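Long-range contacts in GNAT family acetyltransferase (Mycobacterium smegmatis, PDB 6C30), which probably transfers an acetyl group from acetyl-CoA to the N-terminal amine of a protein substrate, as expected of a RimJ-like GNAT acetyltransferase: residues V27-V32 with L135-D140; R86-V91 with L102-V107; R113-G118 with V146-I151; G170-G175 with L192-A197. All blocks are in the same frame, centred on the assembly; numbering follows the deposited sequence.

Interaction 1 of 4, residues V27-V32 with L135-D140; sequences VGLRPV and LAMGLD
Strand 27-31, whose residues Val-27, Gly-28 and Leu-29 meet Met-137 of helix 135-140, passes 8.9 Å from the helix axis, the two segment directions 54° apart. No hydrogen bond joins them, and the contact is a worked example of how a helix is laid on a sheet by a few apolar side chains. Met-137 does most of the work. Its CG stands anti to the carbonyl carbon (chi1 -77°), and a bend at chi3 (-75°) turns the methyl CE back over the strand. There CE lies 3.9 Å from the CA of Gly-28, and the sulfur SD sits 4.0 Å from that same Gly-28 CA; in one of two valine conformers, CE also touches Val-27 CG2. Leu-29 meets the methionine nearer its root: CD1 comes within 3.9 Å of Met-137 CB and also lies against the helix backbone at Gly-138 N, while CG and CD2 face CE. Such packing of a helix on the central sheet is a basic feature of the GNAT fold. Strand 17-22 flanks the contact, sending Val-17 and Leu-20 against Met-137, and strand 88-94 brings Phe-90 to Leu-29 and Leu-94 to Val-27; another surface of helix 130-143, at Ala-136 and Leu-139, receives helix 204-217.

Interaction 2 of 4, residues R86-V91 with L102-V107; sequences RMLPFV and LTIGNV
Leu-88 N donates to Ile-104 O at 2.8 Å, and the same carbonyl oxygen is approached from Met-87, whose CA lies 3.1 Å away in a CA-H...O contact. The pair belongs to a beta hairpin of strands 88-94 and 97-105 within the central sheet of the GNAT fold, and it illustrates how antiparallel pairing sorts side chains onto two faces. Leu-88 with Ile-104 and Phe-90 with Leu-102 are hydrogen-bonded pairs, each closed by two reciprocal backbone bonds; Pro-89 with Thr-103 is the non-hydrogen-bonded pair between them, a place where proline's lack of an N-H costs no bond to this partner strand. Beyond the strands, Val-107 N still reaches Arg-86 O in a nearly straight bond (173°).

On the face of Leu-88 and Ile-104, the two side chains meet at their roots, CB to CB at 4.0 Å. Leu-88 CD1 then touches Val-107 CG2, the leucine and valine crossing at about a right angle. The Phe-90 ring turns its edge to Leu-102 O, and its CD2 lies 4.3 Å from Leu-102 CD1. Helix 130-143 packs on this side, with Ala-134 and Leu-135 against Leu-102 and Cys-142 against Ile-104.

Across the sheet, helix 71-83 meets Pro-89 through Leu-78 and Ala-82. Met-87, bent at chi3 (79°), brings CE to 3.6 Å from Thr-103 CG2. Farther along, a water bridges the strands, donating to Phe-90 O and hydrogen-bonded to Thr-103 OG1 at 2.8 Å.

Interaction 3 of 4, residues R113-G118 with V146-I151; sequences RSAWIG and VQLHRI
Ile-117 and Ile-151 cross at about a right angle, their CG2 methyls 3.6 Å apart, and begin an apolar row that Ala-115 and Leu-148 continue. The CB of Ala-115 meets two larger neighbours that approach from one side, Ile-151 CD1 and Leu-148 CD1, each 3.8 Å away. Leu-135 of helix 130-143 reaches Ile-117, and Leu-139 and Cys-142 reach Ile-151, as befits a beta-alpha-beta crossover in which parallel strands 114-121 and 150-155 are linked through the helix packed on them. This contact lies at the start of the pairing; in GNAT enzymes the corresponding strands part farther along to admit acetyl-CoA, probably so here. The strand bonds are bent or long: Ala-115 N reaches Arg-150 O at 3.2 Å with an angle of 135°. One oxygen takes two backbone donors: Arg-113 O accepts from His-149 N at 2.7 Å and, in a more bent bond of 3.1 Å, from Arg-150 N. On the polar side Arg-150 has CG anti to its backbone N (chi1 178°) and runs extended to NE, its aliphatic carbons passing Ser-114 OG. The guanidinium presents its edge to that hydroxyl, NH1 donating to Ser-114 OG at 3.0 Å, while Glu-174 and Glu-152 hold the same group in salt bridges. At the outermost edge Arg-113 NE donates to Gly-110 O, and a water accepts from Arg-113 NH1 and donates to Gln-147 O.

Interaction 4 of 4, residues G170-G175 with L192-A197; sequences GFREEG and LVAITA
Phe-171 sets its CG anti to the carbonyl carbon (chi1 -77°), while Ile-195 holds CG1 anti to its backbone N (chi1 -172°), which leaves CG2 between N and the carbonyl carbon and brings that methyl over the phenylalanine ring. The resulting CH-pi contact puts Ile-195 CG2 4.2 Å from the Phe-171 ring centroid. Strands 172-175 and 192-196 pair antiparallel through a classic beta bulge, an example of one extra residue absorbed without breaking the sheet: Glu-174 and Gly-175 both face Leu-192, whose O takes a straight bond from Glu-174 N (2.8 Å) and a weak one from Gly-175 N. Leading into the strand, Gly-170 closes helix 160-169 with a Schellman motif at positive phi, and its carbonyl O meets Ile-195 CD1. Next to the ring, Phe-171 CB packs on Val-193 CG2 at 3.7 Å, and Leu-139 of helix 130-143 touches both Phe-171 and Ile-195.

The face of Arg-172, Ala-194 and Leu-192 carries charged groups. Arg-172 bends at chi3 and lays its guanidinium over Ala-194 O, which stands 3.5 Å above the plane, offset toward the rim. Glu-199 takes its NE in a salt bridge. Glu-174 OE1, held by Arg-150, lies 3.4 Å from Ala-194 CB, and OE2 of that carboxylate accepts from Arg-172 NH1 in a salt bridge, in the guanidinium plane, meeting OE2 on its anti side and 27° out of the carboxylate plane.

One curved sheet and the helix packed on it run through all four contacts. Interaction 1, buried and purely apolar, sets helix 130-143 on the sheet; Leu-135 and Leu-139 of that helix extend the packing to interaction 3, and Leu-139 reaches interaction 4 too. Interaction 2 is also buried, but it is strand pairing, bonded to its neighbours through Arg-30 O to Val-91 N and Gly-105 O to Trp-116 N. Interactions 3 and 4 are partly buried, apolar toward the helix and charged toward solvent, and share the Arg-150 to Glu-174 salt bridge. Regular bonding in 86-91 with 102-107 contrasts with bent bonds in interaction 3 and the bulge in interaction 4.

Interaction 1 of 4, residues V27-V32 with L135-D140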
loop_
_atom_site.group_PDB
_atom_site.type_symbol
_atom_site.label_atom_id
_atom_site.label_comp_id
_atom_site.label_asym_id
_atom_site.label_seq_id
_atom_site.Cartn_x
_atom_site.Cartn_y
_atom_site.Cartn_z
ATOM N N VAL A 27 -4.017 7.392 3.370
ATOM C CA VAL A 27 -2.705 7.884 2.957
ATOM C C VAL A 27 -1.591 7.044 3.560
ATOM O O VAL A 27 -1.706 6.541 4.673
ATOM C CB VAL A 27 -2.490 9.359 3.350
ATOM C CG1 VAL A 27 -3.468 10.261 2.606
ATOM C CG2 VAL A 27 -2.586 9.535 4.859
ATOM N N GLY A 28 -0.507 6.869 2.814
ATOM C CA GLY A 28 0.630 6.112 3.298
ATOM C C GLY A 28 1.874 6.538 2.536
ATOM O O GLY A 28 1.776 7.225 1.507
ATOM N N LEU A 29 3.035 6.151 3.064
ATOM C CA LEU A 29 4.334 6.341 2.398
ATOM C C LEU A 29 4.932 4.998 2.049
ATOM O O LEU A 29 4.901 4.078 2.862
ATOM C CB LEU A 29 5.320 7.097 3.290
ATOM C CG LEU A 29 4.906 8.461 3.852
ATOM C CD1 LEU A 29 6.053 9.092 4.634
ATOM C CD2 LEU A 29 4.463 9.381 2.712
ATOM N N ARG A 30 5.505 4.883 0.856
ATOM C CA ARG A 30 6.258 3.673 0.525
ATOM C C ARG A 30 7.395 4.039 -0.435
ATOM O O ARG A 30 7.388 5.127 -1.011
ATOM C CB ARG A 30 5.325 2.584 -0.048
ATOM C CG ARG A 30 4.425 3.010 -1.195
ATOM C CD ARG A 30 5.169 2.979 -2.513
ATOM N NE ARG A 30 4.294 3.349 -3.620
ATOM C CZ ARG A 30 4.732 3.689 -4.830
ATOM N NH1 ARG A 30 6.038 3.693 -5.082
ATOM N NH2 ARG A 30 3.870 4.014 -5.787
ATOM N N PRO A 31 8.392 3.148 -0.593
ATOM C CA PRO A 31 9.552 3.516 -1.423
ATOM C C PRO A 31 9.237 3.820 -2.886
ATOM O O PRO A 31 8.390 3.168 -3.484
ATOM C CB PRO A 31 10.447 2.276 -1.332
ATOM C CG PRO A 31 10.109 1.675 0.006
ATOM C CD PRO A 31 8.612 1.881 0.132
ATOM N N VAL A 32 9.932 4.788 -3.468
ATOM C CA VAL A 32 9.916 4.958 -4.922
ATOM C C VAL A 32 10.284 3.649 -5.615
ATOM O O VAL A 32 11.087 2.859 -5.096
ATOM C CB VAL A 32 10.898 6.064 -5.410
ATOM C CG1 VAL A 32 10.455 7.453 -4.960
ATOM C CG2 VAL A 32 12.323 5.775 -4.956
ATOM N N LEU A 135 4.073 14.705 5.781
ATOM C CA LEU A 135 5.110 15.245 6.647
ATOM C C LEU A 135 5.057 14.644 8.051
ATOM O O LEU A 135 6.092 14.321 8.641
ATOM C CB LEU A 135 4.990 16.766 6.727
ATOM C CG LEU A 135 5.392 17.504 5.452
ATOM C CD1 LEU A 135 4.902 18.928 5.527
ATOM C CD2 LEU A 135 6.901 17.491 5.265
ATOM N N ALA A 136 3.851 14.507 8.594
ATOM C CA ALA A 136 3.699 13.947 9.938
ATOM C C ALA A 136 4.190 12.504 10.003
ATOM O O ALA A 136 4.875 12.105 10.943
ATOM C CB ALA A 136 2.245 14.039 10.383
ATOM N N MET A 137 3.848 11.720 8.985
ATOM C CA MET A 137 4.352 10.357 8.876
ATOM C C MET A 137 5.869 10.344 8.732
ATOM O O MET A 137 6.556 9.536 9.346
ATOM C CB MET A 137 3.711 9.639 7.686
ATOM C CG MET A 137 2.285 9.174 7.954
ATOM S SD MET A 137 1.633 8.110 6.650
ATOM C CE MET A 137 1.298 9.301 5.363
ATOM N N GLY A 138 6.393 11.248 7.905
ATOM C CA GLY A 138 7.827 11.334 7.718
ATOM C C GLY A 138 8.541 11.603 9.025
ATOM O O GLY A 138 9.541 10.950 9.352
ATOM N N LEU A 139 8.025 12.577 9.772
ATOM C CA LEU A 139 8.609 12.927 11.065
ATOM C C LEU A 139 8.574 11.752 12.024
ATOM O O LEU A 139 9.563 11.472 12.693
ATOM C CB LEU A 139 7.885 14.128 11.680
ATOM C CG LEU A 139 8.126 15.461 10.979
ATOM C CD1 LEU A 139 7.235 16.533 11.591
ATOM C CD2 LEU A 139 9.603 15.860 11.057
ATOM N N ASP A 140 7.434 11.071 12.108
ATOM C CA ASP A 140 7.334 9.952 13.036
ATOM C C ASP A 140 8.359 8.881 12.684
ATOM O O ASP A 140 9.059 8.357 13.550
ATOM C CB ASP A 140 5.924 9.368 13.029
ATOM C CG ASP A 140 5.739 8.307 14.091
ATOM O OD1 ASP A 140 5.595 8.682 15.276
ATOM O OD2 ASP A 140 5.739 7.108 13.743
#

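Interaction 2 of 4, residues R86-V91 with L102-V107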
loop_
_atom_site.group_PDB
_atom_site.type_symbol
_atom_site.label_atom_id
_atom_site.label_comp_id
_atom_site.label_asym_id
_atom_site.label_seq_id
_atom_site.Cartn_x
_atom_site.Cartn_y
_atom_site.Cartn_z
ATOM N N ARG A 86 21.820 7.900 3.047
ATOM C CA ARG A 86 21.829 9.351 2.934
ATOM C C ARG A 86 20.474 9.965 2.588
ATOM O O ARG A 86 20.288 11.169 2.752
ATOM C CB ARG A 86 22.857 9.783 1.892
ATOM C CG ARG A 86 24.274 9.445 2.322
ATOM C CD ARG A 86 25.313 10.153 1.460
ATOM N NE ARG A 86 25.427 9.575 0.124
ATOM C CZ ARG A 86 26.373 8.713 -0.239
ATOM N NH1 ARG A 86 27.291 8.325 0.635
ATOM N NH2 ARG A 86 26.401 8.242 -1.476
ATOM N N MET A 87 19.554 9.139 2.089
ATOM C CA MET A 87 18.214 9.593 1.721
ATOM C C MET A 87 17.195 8.523 2.040
ATOM O O MET A 87 17.533 7.342 2.133
ATOM C CB MET A 87 18.132 9.926 0.231
ATOM C CG MET A 87 19.056 11.039 -0.240
ATOM S SD MET A 87 18.821 11.479 -1.983
ATOM C CE MET A 87 17.353 12.487 -1.866
ATOM N N LEU A 88 15.940 8.942 2.205
ATOM C CA LEU A 88 14.804 8.014 2.212
ATOM C C LEU A 88 13.758 8.583 1.257
ATOM O O LEU A 88 13.005 9.501 1.602
ATOM C CB LEU A 88 14.202 7.811 3.610
ATOM C CG LEU A 88 15.068 7.084 4.652
ATOM C CD1 LEU A 88 16.057 8.012 5.351
ATOM C CD2 LEU A 88 14.174 6.394 5.678
ATOM N N PRO A 89 13.722 8.051 0.035
ATOM C CA PRO A 89 12.825 8.577 -0.999
ATOM C C PRO A 89 11.481 7.844 -1.042
ATOM O O PRO A 89 11.385 6.738 -1.577
ATOM C CB PRO A 89 13.622 8.363 -2.288
ATOM C CG PRO A 89 14.444 7.118 -2.001
ATOM C CD PRO A 89 14.781 7.186 -0.523
ATOM N N PHE A 90 10.451 8.461 -0.474
ATOM C CA PHE A 90 9.119 7.875 -0.469
ATOM C C PHE A 90 8.187 8.478 -1.507
ATOM O O PHE A 90 8.344 9.626 -1.949
ATOM C CB PHE A 90 8.445 8.047 0.899
ATOM C CG PHE A 90 9.130 7.343 2.034
ATOM C CD1 PHE A 90 8.919 5.985 2.245
ATOM C CD2 PHE A 90 9.929 8.048 2.932
ATOM C CE1 PHE A 90 9.523 5.335 3.316
ATOM C CE2 PHE A 90 10.544 7.401 4.004
ATOM C CZ PHE A 90 10.340 6.043 4.191
ATOM N N VAL A 91 7.185 7.681 -1.852
ATOM C CA VAL A 91 6.020 8.115 -2.612
ATOM C C VAL A 91 4.872 8.296 -1.631
ATOM O O VAL A 91 4.706 7.495 -0.697
ATOM C CB VAL A 91 5.648 7.087 -3.697
ATOM C CG1 VAL A 91 4.247 7.334 -4.260
ATOM C CG2 VAL A 91 6.706 7.104 -4.802
ATOM N N LEU A 102 7.558 12.260 -0.810
ATOM C CA LEU A 102 8.030 12.702 0.490
ATOM C C LEU A 102 9.470 12.202 0.578
ATOM O O LEU A 102 9.705 10.994 0.634
ATOM C CB LEU A 102 7.150 12.128 1.612
ATOM C CG LEU A 102 7.314 12.562 3.075
ATOM C CD1 LEU A 102 8.637 12.070 3.672
ATOM C CD2 LEU A 102 7.157 14.070 3.216
ATOM N N THR A 103 10.422 13.126 0.561
ATOM C CA THR A 103 11.827 12.756 0.501
ATOM C C THR A 103 12.586 13.249 1.728
ATOM O O THR A 103 12.524 14.434 2.070
ATOM C CB THR A 103 12.486 13.330 -0.763
ATOM O OG1 THR A 103 11.730 12.931 -1.910
ATOM C CG2 THR A 103 13.922 12.831 -0.913
ATOM N N ILE A 104 13.289 12.332 2.388
ATOM C CA ILE A 104 14.239 12.684 3.442
ATOM C C ILE A 104 15.638 12.693 2.833
ATOM O O ILE A 104 16.009 11.737 2.153
ATOM C CB ILE A 104 14.207 11.680 4.606
ATOM C CG1 ILE A 104 12.776 11.341 5.021
ATOM C CG2 ILE A 104 15.022 12.188 5.776
ATOM C CD1 ILE A 104 12.023 12.501 5.501
ATOM N N GLY A 105 16.398 13.764 3.044
ATOM C CA GLY A 105 17.725 13.851 2.457
ATOM C C GLY A 105 18.795 14.411 3.368
ATOM O O GLY A 105 18.504 14.906 4.467
ATOM N N ASN A 106 20.044 14.323 2.904
ATOM C CA ASN A 106 21.200 14.788 3.680
ATOM C C ASN A 106 21.194 14.182 5.087
ATOM O O ASN A 106 21.462 14.865 6.082
ATOM C CB ASN A 106 21.228 16.327 3.740
ATOM C CG ASN A 106 22.512 16.869 4.338
ATOM O OD1 ASN A 106 23.583 16.303 4.137
ATOM N ND2 ASN A 106 22.402 17.951 5.097
ATOM N N VAL A 107 20.880 12.895 5.164
ATOM C CA VAL A 107 20.787 12.209 6.446
ATOM C C VAL A 107 22.164 12.049 7.075
ATOM O O VAL A 107 23.103 11.580 6.432
ATOM C CB VAL A 107 20.132 10.819 6.298
ATOM C CG1 VAL A 107 20.100 10.086 7.628
ATOM C CG2 VAL A 107 18.716 10.955 5.742
HETATM O O HOH W 1 10.845 10.494 -3.040
#

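Interaction 3 of 4, residues R113-G118 with V146-I151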
loop_
_atom_site.group_PDB
_atom_site.type_symbol
_atom_site.label_atom_id
_atom_site.label_comp_id
_atom_site.label_asym_id
_atom_site.label_seq_id
_atom_site.Cartn_x
_atom_site.Cartn_y
_atom_site.Cartn_z
ATOM N N ARG A 113 22.594 13.760 13.711
ATOM C CA ARG A 113 21.342 13.006 13.607
ATOM C C ARG A 113 20.236 13.885 13.039
ATOM O O ARG A 113 19.164 14.045 13.631
ATOM C CB ARG A 113 20.928 12.446 14.968
ATOM C CG ARG A 113 22.045 11.701 15.677
ATOM C CD ARG A 113 21.544 11.130 16.982
ATOM N NE ARG A 113 22.631 10.961 17.939
ATOM C CZ ARG A 113 22.485 10.420 19.141
ATOM N NH1 ARG A 113 21.291 9.989 19.531
ATOM N NH2 ARG A 113 23.533 10.304 19.949
ATOM N N SER A 114 20.534 14.487 11.901
ATOM C CA SER A 114 19.632 15.453 11.295
ATOM C C SER A 114 19.461 15.124 9.819
ATOM O O SER A 114 20.256 14.394 9.244
ATOM C CB SER A 114 20.175 16.876 11.496
ATOM O OG SER A 114 19.277 17.871 11.031
ATOM N N ALA A 115 18.409 15.660 9.219
ATOM C CA ALA A 115 18.145 15.486 7.795
ATOM C C ALA A 115 17.199 16.583 7.350
ATOM O O ALA A 115 16.593 17.254 8.193
ATOM C CB ALA A 115 17.539 14.116 7.516
ATOM N N TRP A 116 17.081 16.794 6.044
ATOM C CA TRP A 116 16.002 17.644 5.565
ATOM C C TRP A 116 14.862 16.786 5.062
ATOM O O TRP A 116 15.026 15.590 4.802
ATOM C CB TRP A 116 16.449 18.637 4.473
ATOM C CG TRP A 116 17.156 18.122 3.235
ATOM C CD1 TRP A 116 18.476 18.299 2.932
ATOM C CD2 TRP A 116 16.576 17.441 2.105
ATOM N NE1 TRP A 116 18.762 17.743 1.705
ATOM C CE2 TRP A 116 17.620 17.206 1.180
ATOM C CE3 TRP A 116 15.286 16.986 1.799
ATOM C CZ2 TRP A 116 17.414 16.547 -0.034
ATOM C CZ3 TRP A 116 15.083 16.323 0.583
ATOM C CH2 TRP A 116 16.144 16.118 -0.314
ATOM N N ILE A 117 13.693 17.411 4.976
ATOM C CA ILE A 117 12.502 16.776 4.417
ATOM C C ILE A 117 11.935 17.692 3.335
ATOM O O ILE A 117 11.955 18.917 3.465
ATOM C CB ILE A 117 11.447 16.489 5.514
ATOM C CG1 ILE A 117 10.343 15.571 4.990
ATOM C CG2 ILE A 117 10.854 17.782 6.085
ATOM C CD1 ILE A 117 9.561 14.950 6.120
ATOM N N GLY A 118 11.474 17.090 2.247
ATOM C CA GLY A 118 10.822 17.832 1.190
ATOM C C GLY A 118 9.644 17.030 0.685
ATOM O O GLY A 118 9.550 15.827 0.938
ATOM N N VAL A 146 14.521 5.814 11.920
ATOM C CA VAL A 146 15.774 6.331 11.354
ATOM C C VAL A 146 16.695 6.855 12.472
ATOM O O VAL A 146 17.861 7.174 12.237
ATOM C CB VAL A 146 15.500 7.431 10.284
ATOM C CG1 VAL A 146 16.760 7.746 9.466
ATOM C CG2 VAL A 146 14.389 6.967 9.342
ATOM N N GLN A 147 16.160 6.897 13.692
ATOM C CA GLN A 147 16.920 7.267 14.892
ATOM C C GLN A 147 17.480 8.685 14.810
ATOM O O GLN A 147 18.552 8.984 15.345
ATOM C CB GLN A 147 18.053 6.263 15.137
ATOM C CG GLN A 147 17.553 4.844 15.358
ATOM C CD GLN A 147 18.678 3.828 15.402
ATOM O OE1 GLN A 147 19.849 4.171 15.235
ATOM N NE2 GLN A 147 18.326 2.566 15.624
ATOM N N LEU A 148 16.742 9.571 14.152
ATOM C CA LEU A 148 17.184 10.948 14.021
ATOM C C LEU A 148 16.683 11.829 15.165
ATOM O O LEU A 148 15.701 11.507 15.851
ATOM C CB LEU A 148 16.727 11.527 12.674
ATOM C CG LEU A 148 17.323 10.825 11.452
ATOM C CD1 LEU A 148 16.788 11.447 10.165
ATOM C CD2 LEU A 148 18.851 10.874 11.473
ATOM N N HIS A 149 17.387 12.941 15.357
ATOM C CA HIS A 149 17.083 13.910 16.404
ATOM C C HIS A 149 16.421 15.190 15.879
ATOM O O HIS A 149 15.723 15.881 16.610
ATOM C CB HIS A 149 18.369 14.268 17.161
ATOM C CG HIS A 149 18.185 15.344 18.184
ATOM N ND1 HIS A 149 18.612 16.639 17.989
ATOM C CD2 HIS A 149 17.592 15.323 19.402
ATOM C CE1 HIS A 149 18.302 17.368 19.048
ATOM N NE2 HIS A 149 17.680 16.591 19.920
ATOM N N ARG A 150 16.623 15.485 14.599
ATOM C CA ARG A 150 16.190 16.756 14.036
ATOM C C ARG A 150 15.825 16.587 12.566
ATOM O O ARG A 150 16.497 15.858 11.839
ATOM C CB ARG A 150 17.302 17.796 14.208
ATOM C CG ARG A 150 17.035 19.173 13.629
ATOM C CD ARG A 150 18.153 20.162 14.022
ATOM N NE ARG A 150 17.928 21.473 13.421
ATOM C CZ ARG A 150 18.201 21.766 12.155
ATOM N NH1 ARG A 150 18.734 20.841 11.363
ATOM N NH2 ARG A 150 17.950 22.980 11.685
ATOM N N ILE A 151 14.756 17.254 12.149
ATOM C CA ILE A 151 14.402 17.358 10.740
ATOM C C ILE A 151 14.191 18.825 10.388
ATOM O O ILE A 151 13.524 19.568 11.125
ATOM C CB ILE A 151 13.141 16.540 10.414
ATOM C CG1 ILE A 151 13.411 15.038 10.599
ATOM C CG2 ILE A 151 12.646 16.825 8.998
ATOM C CD1 ILE A 151 14.464 14.470 9.661
HETATM O O HOH W 2 18.825 9.427 18.261
#

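Interaction 4 of 4, residues G170-G175 with L192-A197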
loop_
_atom_site.group_PDB
_atom_site.type_symbol
_atom_site.label_atom_id
_atom_site.label_comp_id
_atom_site.label_asym_id
_atom_site.label_seq_id
_atom_site.Cartn_x
_atom_site.Cartn_y
_atom_site.Cartn_z
ATOM N N GLY A 170 4.116 21.611 12.928
ATOM C CA GLY A 170 4.975 21.918 14.063
ATOM C C GLY A 170 6.362 22.450 13.761
ATOM O O GLY A 170 7.159 22.664 14.678
ATOM N N PHE A 171 6.672 22.682 12.492
ATOM C CA PHE A 171 7.982 23.256 12.179
ATOM C C PHE A 171 8.118 24.688 12.698
ATOM O O PHE A 171 7.181 25.488 12.585
ATOM C CB PHE A 171 8.235 23.221 10.665
ATOM C CG PHE A 171 8.608 21.861 10.151
ATOM C CD1 PHE A 171 9.923 21.430 10.207
ATOM C CD2 PHE A 171 7.644 21.013 9.624
ATOM C CE1 PHE A 171 10.276 20.164 9.745
ATOM C CE2 PHE A 171 7.987 19.754 9.158
ATOM C CZ PHE A 171 9.311 19.331 9.215
ATOM N N ARG A 172 9.293 24.992 13.259
ATOM C CA ARG A 172 9.655 26.332 13.728
ATOM C C ARG A 172 10.537 27.055 12.724
ATOM O O ARG A 172 11.480 26.462 12.220
ATOM C CB ARG A 172 10.430 26.264 15.043
ATOM C CG ARG A 172 9.729 25.603 16.205
ATOM C CD ARG A 172 10.723 25.393 17.361
ATOM N NE ARG A 172 11.562 24.216 17.152
ATOM C CZ ARG A 172 12.798 24.234 16.655
ATOM N NH1 ARG A 172 13.375 25.381 16.320
ATOM N NH2 ARG A 172 13.458 23.091 16.504
ATOM N N GLU A 173 10.295 28.334 12.474
ATOM C CA GLU A 173 11.262 29.123 11.697
ATOM C C GLU A 173 12.559 29.307 12.487
ATOM O O GLU A 173 12.526 29.748 13.646
ATOM C CB GLU A 173 10.688 30.493 11.330
ATOM C CG GLU A 173 9.564 30.434 10.308
ATOM C CD GLU A 173 9.084 31.810 9.894
ATOM O OE1 GLU A 173 9.703 32.814 10.311
ATOM O OE2 GLU A 173 8.080 31.889 9.160
ATOM N N GLU A 174 13.693 28.985 11.865
ATOM C CA GLU A 174 14.994 29.137 12.512
ATOM C C GLU A 174 15.863 30.191 11.853
ATOM O O GLU A 174 16.739 30.748 12.495
ATOM C CB GLU A 174 15.747 27.798 12.537
ATOM C CG GLU A 174 15.131 26.820 13.522
ATOM C CD GLU A 174 16.034 25.662 13.873
ATOM O OE1 GLU A 174 16.805 25.211 13.009
ATOM O OE2 GLU A 174 15.963 25.200 15.028
ATOM N N GLY A 175 15.641 30.474 10.577
ATOM C CA GLY A 175 16.475 31.460 9.922
ATOM C C GLY A 175 16.092 31.736 8.493
ATOM O O GLY A 175 15.163 31.128 7.966
ATOM N N LEU A 192 14.564 28.652 6.638
ATOM C CA LEU A 192 14.895 27.368 7.218
ATOM C C LEU A 192 13.953 27.130 8.382
ATOM O O LEU A 192 13.854 27.971 9.285
ATOM C CB LEU A 192 16.355 27.346 7.692
ATOM C CG LEU A 192 16.827 26.074 8.388
ATOM C CD1 LEU A 192 16.837 24.908 7.413
ATOM C CD2 LEU A 192 18.211 26.260 9.008
ATOM N N VAL A 193 13.260 26.000 8.363
ATOM C CA VAL A 193 12.379 25.634 9.468
ATOM C C VAL A 193 12.811 24.268 10.008
ATOM O O VAL A 193 13.465 23.502 9.300
ATOM C CB VAL A 193 10.884 25.619 9.049
ATOM C CG1 VAL A 193 10.471 26.959 8.448
ATOM C CG2 VAL A 193 10.592 24.477 8.074
ATOM N N ALA A 194 12.469 23.955 11.260
ATOM C CA ALA A 194 12.977 22.742 11.879
ATOM C C ALA A 194 12.116 22.276 13.039
ATOM O O ALA A 194 11.341 23.044 13.619
ATOM C CB ALA A 194 14.409 22.948 12.369
ATOM N N ILE A 195 12.269 21.007 13.374
ATOM C CA ILE A 195 11.652 20.448 14.566
ATOM C C ILE A 195 12.592 19.369 15.105
ATOM O O ILE A 195 13.282 18.704 14.329
ATOM C CB ILE A 195 10.230 19.896 14.250
ATOM C CG1 ILE A 195 9.504 19.490 15.537
ATOM C CG2 ILE A 195 10.274 18.733 13.239
ATOM C CD1 ILE A 195 8.058 19.049 15.316
ATOM N N THR A 196 12.667 19.222 16.428
ATOM C CA THR A 196 13.533 18.187 16.989
ATOM C C THR A 196 12.686 17.146 17.720
ATOM O O THR A 196 11.509 17.378 17.999
ATOM C CB THR A 196 14.627 18.769 17.933
ATOM O OG1 THR A 196 14.022 19.326 19.109
ATOM C CG2 THR A 196 15.453 19.837 17.226
ATOM N N ALA A 197 13.293 15.995 18.001
ATOM C CA ALA A 197 12.561 14.843 18.514
ATOM C C ALA A 197 11.865 15.138 19.841
ATOM O O ALA A 197 10.771 14.631 20.088
ATOM C CB ALA A 197 13.490 13.659 18.656
#